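Local coordinates for SIR4-interacting protein SIF2 (Saccharomyces cerevisiae, PDB 1R5M), which acts as a WD-repeat subunit of the Set3C corepressor complex in the yeast nucleus and antagonizes telomeric silencing, at residues D160-I164 and L175-I179; V293-V298 and I333-I338. One frame throughout, in Å; residues are numbered along the deposited sequence.

Overall arrangement
Eight WD repeats build the blades of a beta-propeller, and N-terminal strand 37-44 completes the last one beside strand 419-422. Contact 1 comes first, within the third repeat: it brings together the open end of the hairpin formed by strands 163-168 and 173-177, closing a loop of only ten residues. The chain then builds the fourth and fifth repeats before reaching contact 2, where strand 292-298 of the sixth repeat meets strand 333-338 of the seventh; the 34 residues between these segments complete the sixth blade. The contacts neither nest nor cross; the centres of contact 1 and contact 2 lie about 26 Å apart. Contact 1 thus lies within one blade, pairing its two middle strands, whereas contact 2, nearer the centre of the propeller, joins two successive blades.

Contact 1. Residues D160-I164 and L175-I179; sequences DGTHI and LWNVI
Residues 163-164 and 175-177 are extended and antiparallel. His163 faces Asn177 as a non-hydrogen-bonded pair (CA-CA 4.7 Å), and Ile164 faces Trp176 as a hydrogen-bonded pair (CA-CA 5.4 Å). Ile164 N donates to Trp176 O (3.3 Å), and Trp176 N donates almost linearly to Ile164 O (2.9 Å). Val178 N bonds to Thr162 O (3.1 Å) as the chain leaves its strand; on the other side, Gly161 turns with positive phi (70/30) and Thr162 (-108/-20) leads into His163. These are the two middle strands of the four-stranded WD 3 propeller blade, at the end of their hairpin away from the connecting turn. Trp176 occupies the tryptophan position of the WD motif, followed here by Asn177. With Trp176 in the m rotamer, its indole NE1 hydrogen-bonds to Ser166 OG, the tryptophan-serine link familiar from WD40 blades. On the same face, Ile164 (chi1 p) sets CG1 3.7 Å from Trp176 CD1 and CG2 4.0 Å from Val178 CG2, and both Ile164 and Trp176 also touch Leu145 of the preceding blade. The face of His163 and Asn177 is more polar. With chi1 m and chi2 near 76°, His163 ND1 donates to Thr162 OG1 (2.8 Å), and Thr162 OG1, from its p rotamer, donates to Asp160 OD1 (2.5 Å). Asn177 is t; its OD1 receives a bond from Ser180 N and a weak one from Ile179 N (3.1 Å). A water donates to Thr162 O (2.8 Å) and Asn177 OD1 (2.7 Å).

Contact 2. Residues V293-V298 and I333-I338; sequences VSASWV and IFAGRI
Two nearly parallel strands run side by side here without a single main-chain to main-chain hydrogen bond. They belong to successive blades of the WD40 beta-propeller, WD 6 and WD 7; their axes approach to 5.6 Å at 16°, with Ser294 opposite Gly336 (CA-CA 5.4 Å) and Ser296 opposite Ile338 (CA-CA 6.5 Å). A serine side chain supplies the direct bond: Ser294, chi1 m, points across and its OG accepts from Gly336 N (3.0 Å). Val293 and Ser294 form a classic beta bulge facing Cys306. Val293 CG2 lies 3.5 Å from Ile333 O, and Val298 CG2 meets Ile338 CD1 at 4.3 Å. Water bridges the strands elsewhere: one molecule donates to Gly336 O (3.0 Å) and is hydrogen-bonded to Ser296 OG (2.7 Å). Arg337 starts away from strand 293-298, and its NH2 forms a salt bridge with Asp399. Arg337 NH1 donates a hydrogen bond to Gly336 O (2.9 Å) and another to a second water (2.9 Å), which is hydrogen-bonded to Ser294 OG at 2.7 Å.

Contact 1. Residues D160-I164 and L175-I179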
ATOM      1  N   ASP A 160     -13.472 -11.327  -6.387  1.00 20.78           N
ATOM      2  CA  ASP A 160     -14.697 -11.723  -5.694  1.00 21.11           C
ATOM      3  C   ASP A 160     -14.595 -11.996  -4.193  1.00 19.34           C
ATOM      4  O   ASP A 160     -15.565 -12.438  -3.577  1.00 18.82           O
ATOM      5  CB  ASP A 160     -15.326 -12.932  -6.390  1.00 24.26           C
ATOM      6  CG  ASP A 160     -14.327 -14.030  -6.665  1.00 28.10           C
ATOM      7  OD1 ASP A 160     -13.528 -14.346  -5.761  1.00 28.00           O
ATOM      8  OD2 ASP A 160     -14.347 -14.583  -7.785  1.00 32.98           O
ATOM      9  N   GLY A 161     -13.429 -11.736  -3.607  1.00 15.91           N
ATOM     10  CA  GLY A 161     -13.257 -11.934  -2.177  1.00 16.14           C
ATOM     11  C   GLY A 161     -13.232 -13.369  -1.679  1.00 14.29           C
ATOM     12  O   GLY A 161     -13.622 -13.640  -0.538  1.00 15.16           O
ATOM     13  N   THR A 162     -12.753 -14.281  -2.517  1.00 14.98           N
ATOM     14  CA  THR A 162     -12.691 -15.691  -2.159  1.00 16.55           C
ATOM     15  C   THR A 162     -11.268 -16.177  -1.900  1.00 15.37           C
ATOM     16  O   THR A 162     -11.067 -17.206  -1.258  1.00 16.92           O
ATOM     17  CB  THR A 162     -13.310 -16.569  -3.263  1.00 17.40           C
ATOM     18  OG1 THR A 162     -12.640 -16.325  -4.506  1.00 19.89           O
ATOM     19  CG2 THR A 162     -14.793 -16.251  -3.425  1.00 19.72           C
ATOM     20  N   HIS A 163     -10.283 -15.441  -2.404  1.00 13.97           N
ATOM     21  CA  HIS A 163      -8.889 -15.825  -2.226  1.00 11.57           C
ATOM     22  C   HIS A 163      -8.018 -14.636  -1.881  1.00 11.35           C
ATOM     23  O   HIS A 163      -8.333 -13.500  -2.227  1.00 11.49           O
ATOM     24  CB  HIS A 163      -8.316 -16.436  -3.510  1.00 13.29           C
ATOM     25  CG  HIS A 163      -9.004 -17.687  -3.954  1.00 15.09           C
ATOM     26  ND1 HIS A 163     -10.237 -17.682  -4.567  1.00 17.84           N
ATOM     27  CD2 HIS A 163      -8.627 -18.984  -3.875  1.00 17.44           C
ATOM     28  CE1 HIS A 163     -10.591 -18.922  -4.849  1.00 17.96           C
ATOM     29  NE2 HIS A 163      -9.631 -19.733  -4.439  1.00 17.83           N
ATOM     30  N   ILE A 164      -6.920 -14.906  -1.187  1.00 10.68           N
ATOM     31  CA  ILE A 164      -5.962 -13.859  -0.870  1.00 10.20           C
ATOM     32  C   ILE A 164      -4.575 -14.428  -1.096  1.00  9.94           C
ATOM     33  O   ILE A 164      -4.378 -15.648  -1.096  1.00 10.34           O
ATOM     34  CB  ILE A 164      -6.017 -13.368   0.608  1.00 10.13           C
ATOM     35  CG1 ILE A 164      -5.719 -14.519   1.569  1.00 11.20           C
ATOM     36  CG2 ILE A 164      -7.360 -12.727   0.902  1.00 10.80           C
ATOM     37  CD1 ILE A 164      -5.407 -14.050   2.991  1.00 12.33           C
ATOM     38  N   LEU A 175      -1.002 -18.759  -1.213  1.00 10.70           N
ATOM     39  CA  LEU A 175      -2.278 -18.535  -1.884  1.00 10.85           C
ATOM     40  C   LEU A 175      -3.289 -19.249  -0.993  1.00 11.00           C
ATOM     41  O   LEU A 175      -3.179 -20.457  -0.770  1.00 11.41           O
ATOM     42  CB  LEU A 175      -2.290 -19.167  -3.279  1.00 11.74           C
ATOM     43  CG  LEU A 175      -3.682 -19.321  -3.900  1.00 11.82           C
ATOM     44  CD1 LEU A 175      -4.312 -17.953  -4.139  1.00 13.17           C
ATOM     45  CD2 LEU A 175      -3.564 -20.099  -5.208  1.00 14.06           C
ATOM     46  N   TRP A 176      -4.253 -18.502  -0.470  1.00  9.49           N
ATOM     47  CA  TRP A 176      -5.262 -19.068   0.417  1.00 10.31           C
ATOM     48  C   TRP A 176      -6.666 -19.036  -0.143  1.00 11.53           C
ATOM     49  O   TRP A 176      -7.017 -18.153  -0.920  1.00 11.19           O
ATOM     50  CB  TRP A 176      -5.374 -18.279   1.728  1.00 10.26           C
ATOM     51  CG  TRP A 176      -4.147 -18.077   2.541  1.00  9.63           C
ATOM     52  CD1 TRP A 176      -3.189 -17.117   2.369  1.00 11.09           C
ATOM     53  CD2 TRP A 176      -3.789 -18.796   3.720  1.00  9.99           C
ATOM     54  NE1 TRP A 176      -2.261 -17.190   3.378  1.00 10.37           N
ATOM     55  CE2 TRP A 176      -2.605 -18.215   4.223  1.00 11.10           C
ATOM     56  CE3 TRP A 176      -4.361 -19.878   4.407  1.00 10.70           C
ATOM     57  CZ2 TRP A 176      -1.977 -18.680   5.384  1.00 10.95           C
ATOM     58  CZ3 TRP A 176      -3.736 -20.340   5.561  1.00 11.27           C
ATOM     59  CH2 TRP A 176      -2.556 -19.739   6.036  1.00 11.91           C
ATOM     60  N   ASN A 177      -7.466 -20.018   0.261  1.00 11.64           N
ATOM     61  CA  ASN A 177      -8.882 -19.988  -0.055  1.00 12.44           C
ATOM     62  C   ASN A 177      -9.236 -19.337   1.284  1.00 13.03           C
ATOM     63  O   ASN A 177      -9.176 -19.984   2.332  1.00 13.23           O
ATOM     64  CB  ASN A 177      -9.491 -21.383  -0.135  1.00 13.43           C
ATOM     65  CG  ASN A 177     -11.002 -21.339  -0.188  1.00 16.12           C
ATOM     66  OD1 ASN A 177     -11.625 -20.554   0.525  1.00 14.23           O
ATOM     67  ND2 ASN A 177     -11.601 -22.181  -1.026  1.00 20.97           N
ATOM     68  N   VAL A 178      -9.550 -18.048   1.258  1.00 14.52           N
ATOM     69  CA  VAL A 178      -9.822 -17.304   2.481  1.00 16.52           C
ATOM     70  C   VAL A 178     -11.073 -17.719   3.249  1.00 17.62           C
ATOM     71  O   VAL A 178     -11.152 -17.537   4.467  1.00 18.77           O
ATOM     72  CB  VAL A 178      -9.860 -15.779   2.181  1.00 18.90           C
ATOM     73  CG1 VAL A 178     -11.212 -15.382   1.613  1.00 20.13           C
ATOM     74  CG2 VAL A 178      -9.529 -14.992   3.437  1.00 21.04           C
ATOM     75  N   ILE A 179     -12.043 -18.291   2.547  1.00 17.38           N
ATOM     76  CA  ILE A 179     -13.275 -18.722   3.191  1.00 18.00           C
ATOM     77  C   ILE A 179     -13.065 -20.005   3.996  1.00 17.28           C
ATOM     78  O   ILE A 179     -13.514 -20.104   5.139  1.00 18.20           O
ATOM     79  CB  ILE A 179     -14.398 -18.917   2.146  1.00 19.41           C
ATOM     80  CG1 ILE A 179     -14.790 -17.550   1.570  1.00 20.72           C
ATOM     81  CG2 ILE A 179     -15.601 -19.606   2.778  1.00 20.88           C
ATOM     82  CD1 ILE A 179     -15.836 -17.605   0.478  1.00 22.88           C
TER
HETATM   83  O   HOH W   1     -12.965 -19.219  -1.452  1.00 31.71           O

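Contact 2. Residues V293-V298 and I333-I338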
ATOM      1  N   VAL A 293       9.848   3.864  -3.381  1.00 12.90           N
ATOM      2  CA  VAL A 293       9.118   3.339  -2.234  1.00 12.67           C
ATOM      3  C   VAL A 293       7.638   3.078  -2.479  1.00 11.21           C
ATOM      4  O   VAL A 293       7.059   2.180  -1.869  1.00 12.48           O
ATOM      5  CB  VAL A 293       9.276   4.271  -1.009  1.00 14.36           C
ATOM      6  CG1 VAL A 293      10.751   4.396  -0.649  1.00 16.88           C
ATOM      7  CG2 VAL A 293       8.687   5.640  -1.304  1.00 17.15           C
ATOM      8  N   SER A 294       7.027   3.851  -3.373  1.00  9.62           N
ATOM      9  CA  SER A 294       5.610   3.677  -3.682  1.00  9.73           C
ATOM     10  C   SER A 294       5.332   4.121  -5.111  1.00  9.26           C
ATOM     11  O   SER A 294       6.038   4.971  -5.650  1.00  9.22           O
ATOM     12  CB  SER A 294       4.735   4.519  -2.742  1.00 10.71           C
ATOM     13  OG  SER A 294       5.042   4.295  -1.375  1.00 13.52           O
ATOM     14  N   ALA A 295       4.301   3.541  -5.718  1.00  9.79           N
ATOM     15  CA  ALA A 295       3.892   3.900  -7.071  1.00  9.77           C
ATOM     16  C   ALA A 295       2.431   3.520  -7.255  1.00  9.77           C
ATOM     17  O   ALA A 295       1.966   2.520  -6.705  1.00 10.97           O
ATOM     18  CB  ALA A 295       4.758   3.187  -8.106  1.00 10.03           C
ATOM     19  N   SER A 296       1.712   4.324  -8.031  1.00 10.14           N
ATOM     20  CA  SER A 296       0.294   4.094  -8.275  1.00 10.07           C
ATOM     21  C   SER A 296      -0.116   4.496  -9.675  1.00 10.05           C
ATOM     22  O   SER A 296       0.547   5.300 -10.335  1.00  9.93           O
ATOM     23  CB  SER A 296      -0.567   4.927  -7.313  1.00 11.88           C
ATOM     24  OG  SER A 296      -0.359   4.590  -5.957  1.00 12.30           O
ATOM     25  N   TRP A 297      -1.235   3.938 -10.116  1.00  9.95           N
ATOM     26  CA  TRP A 297      -1.797   4.301 -11.396  1.00  9.84           C
ATOM     27  C   TRP A 297      -2.532   5.612 -11.173  1.00 11.15           C
ATOM     28  O   TRP A 297      -3.097   5.843 -10.101  1.00 12.04           O
ATOM     29  CB  TRP A 297      -2.811   3.255 -11.871  1.00  9.74           C
ATOM     30  CG  TRP A 297      -2.188   2.070 -12.490  1.00  9.32           C
ATOM     31  CD1 TRP A 297      -1.928   0.869 -11.896  1.00  9.67           C
ATOM     32  CD2 TRP A 297      -1.692   1.978 -13.823  1.00  8.76           C
ATOM     33  NE1 TRP A 297      -1.297   0.032 -12.783  1.00 10.08           N
ATOM     34  CE2 TRP A 297      -1.137   0.689 -13.976  1.00  9.12           C
ATOM     35  CE3 TRP A 297      -1.660   2.863 -14.910  1.00 10.34           C
ATOM     36  CZ2 TRP A 297      -0.554   0.261 -15.172  1.00 10.19           C
ATOM     37  CZ3 TRP A 297      -1.080   2.439 -16.102  1.00 10.65           C
ATOM     38  CH2 TRP A 297      -0.534   1.146 -16.221  1.00 10.30           C
ATOM     39  N   VAL A 298      -2.497   6.475 -12.178  1.00 11.09           N
ATOM     40  CA  VAL A 298      -3.213   7.743 -12.134  1.00 10.88           C
ATOM     41  C   VAL A 298      -4.063   7.632 -13.389  1.00 11.60           C
ATOM     42  O   VAL A 298      -3.632   7.982 -14.489  1.00 11.88           O
ATOM     43  CB  VAL A 298      -2.262   8.949 -12.234  1.00 11.26           C
ATOM     44  CG1 VAL A 298      -3.067  10.239 -12.253  1.00 12.21           C
ATOM     45  CG2 VAL A 298      -1.297   8.948 -11.049  1.00 12.21           C
ATOM     46  N   ILE A 333      11.495  10.251   0.834  1.00 14.81           N
ATOM     47  CA  ILE A 333      10.070  10.024   1.006  1.00 13.94           C
ATOM     48  C   ILE A 333       9.954   8.566   1.435  1.00 14.25           C
ATOM     49  O   ILE A 333      10.568   7.685   0.824  1.00 16.06           O
ATOM     50  CB  ILE A 333       9.297  10.249  -0.306  1.00 12.95           C
ATOM     51  CG1 ILE A 333       9.279  11.747  -0.628  1.00 12.94           C
ATOM     52  CG2 ILE A 333       7.881   9.687  -0.186  1.00 13.81           C
ATOM     53  CD1 ILE A 333       8.642  12.101  -1.959  1.00 12.81           C
ATOM     54  N   PHE A 334       9.186   8.318   2.492  1.00 13.19           N
ATOM     55  CA  PHE A 334       9.010   6.966   3.012  1.00 14.44           C
ATOM     56  C   PHE A 334       7.774   6.251   2.487  1.00 14.91           C
ATOM     57  O   PHE A 334       7.714   5.021   2.493  1.00 16.66           O
ATOM     58  CB  PHE A 334       8.955   6.993   4.542  1.00 14.71           C
ATOM     59  CG  PHE A 334      10.291   7.202   5.202  1.00 16.76           C
ATOM     60  CD1 PHE A 334      10.390   7.226   6.587  1.00 16.90           C
ATOM     61  CD2 PHE A 334      11.449   7.367   4.444  1.00 16.95           C
ATOM     62  CE1 PHE A 334      11.620   7.409   7.212  1.00 17.79           C
ATOM     63  CE2 PHE A 334      12.688   7.551   5.064  1.00 17.68           C
ATOM     64  CZ  PHE A 334      12.770   7.572   6.451  1.00 17.86           C
ATOM     65  N   ALA A 335       6.781   7.013   2.044  1.00 13.27           N
ATOM     66  CA  ALA A 335       5.557   6.411   1.527  1.00 12.92           C
ATOM     67  C   ALA A 335       4.729   7.415   0.744  1.00 11.60           C
ATOM     68  O   ALA A 335       4.766   8.610   1.021  1.00 11.68           O
ATOM     69  CB  ALA A 335       4.733   5.841   2.675  1.00 14.56           C
ATOM     70  N   GLY A 336       3.994   6.907  -0.241  1.00 10.65           N
ATOM     71  CA  GLY A 336       3.137   7.739  -1.067  1.00  9.94           C
ATOM     72  C   GLY A 336       1.833   7.001  -1.309  1.00 10.52           C
ATOM     73  O   GLY A 336       1.839   5.778  -1.485  1.00 11.58           O
ATOM     74  N   ARG A 337       0.719   7.727  -1.316  1.00  9.63           N
ATOM     75  CA  ARG A 337      -0.598   7.121  -1.521  1.00 10.05           C
ATOM     76  C   ARG A 337      -1.467   7.982  -2.421  1.00 10.56           C
ATOM     77  O   ARG A 337      -1.561   9.195  -2.230  1.00 10.38           O
ATOM     78  CB  ARG A 337      -1.327   6.965  -0.186  1.00 11.75           C
ATOM     79  CG  ARG A 337      -0.554   6.229   0.883  1.00 14.11           C
ATOM     80  CD  ARG A 337      -0.627   4.724   0.722  1.00 16.75           C
ATOM     81  NE  ARG A 337       0.114   4.059   1.791  1.00 18.78           N
ATOM     82  CZ  ARG A 337       1.355   3.595   1.673  1.00 20.38           C
ATOM     83  NH1 ARG A 337       2.006   3.708   0.521  1.00 18.59           N
ATOM     84  NH2 ARG A 337       1.955   3.036   2.717  1.00 21.07           N
ATOM     85  N   ILE A 338      -2.116   7.353  -3.395  1.00 10.85           N
ATOM     86  CA  ILE A 338      -2.995   8.084  -4.298  1.00 11.08           C
ATOM     87  C   ILE A 338      -4.409   8.058  -3.722  1.00 11.07           C
ATOM     88  O   ILE A 338      -4.827   7.069  -3.111  1.00 11.33           O
ATOM     89  CB  ILE A 338      -3.000   7.447  -5.713  1.00 12.25           C
ATOM     90  CG1 ILE A 338      -3.719   8.361  -6.708  1.00 15.31           C
ATOM     91  CG2 ILE A 338      -3.687   6.084  -5.679  1.00 12.58           C
ATOM     92  CD1 ILE A 338      -2.922   9.568  -7.115  1.00 19.25           C
TER
HETATM   93  O   HOH W   2       6.459   2.679   1.390  1.00 38.75           O
HETATM   94  O   HOH W   3       4.074   1.900  -0.510  1.00 25.45           O
HETATM   95  O   HOH W   4       1.766   5.155  -4.461  1.00 11.62           O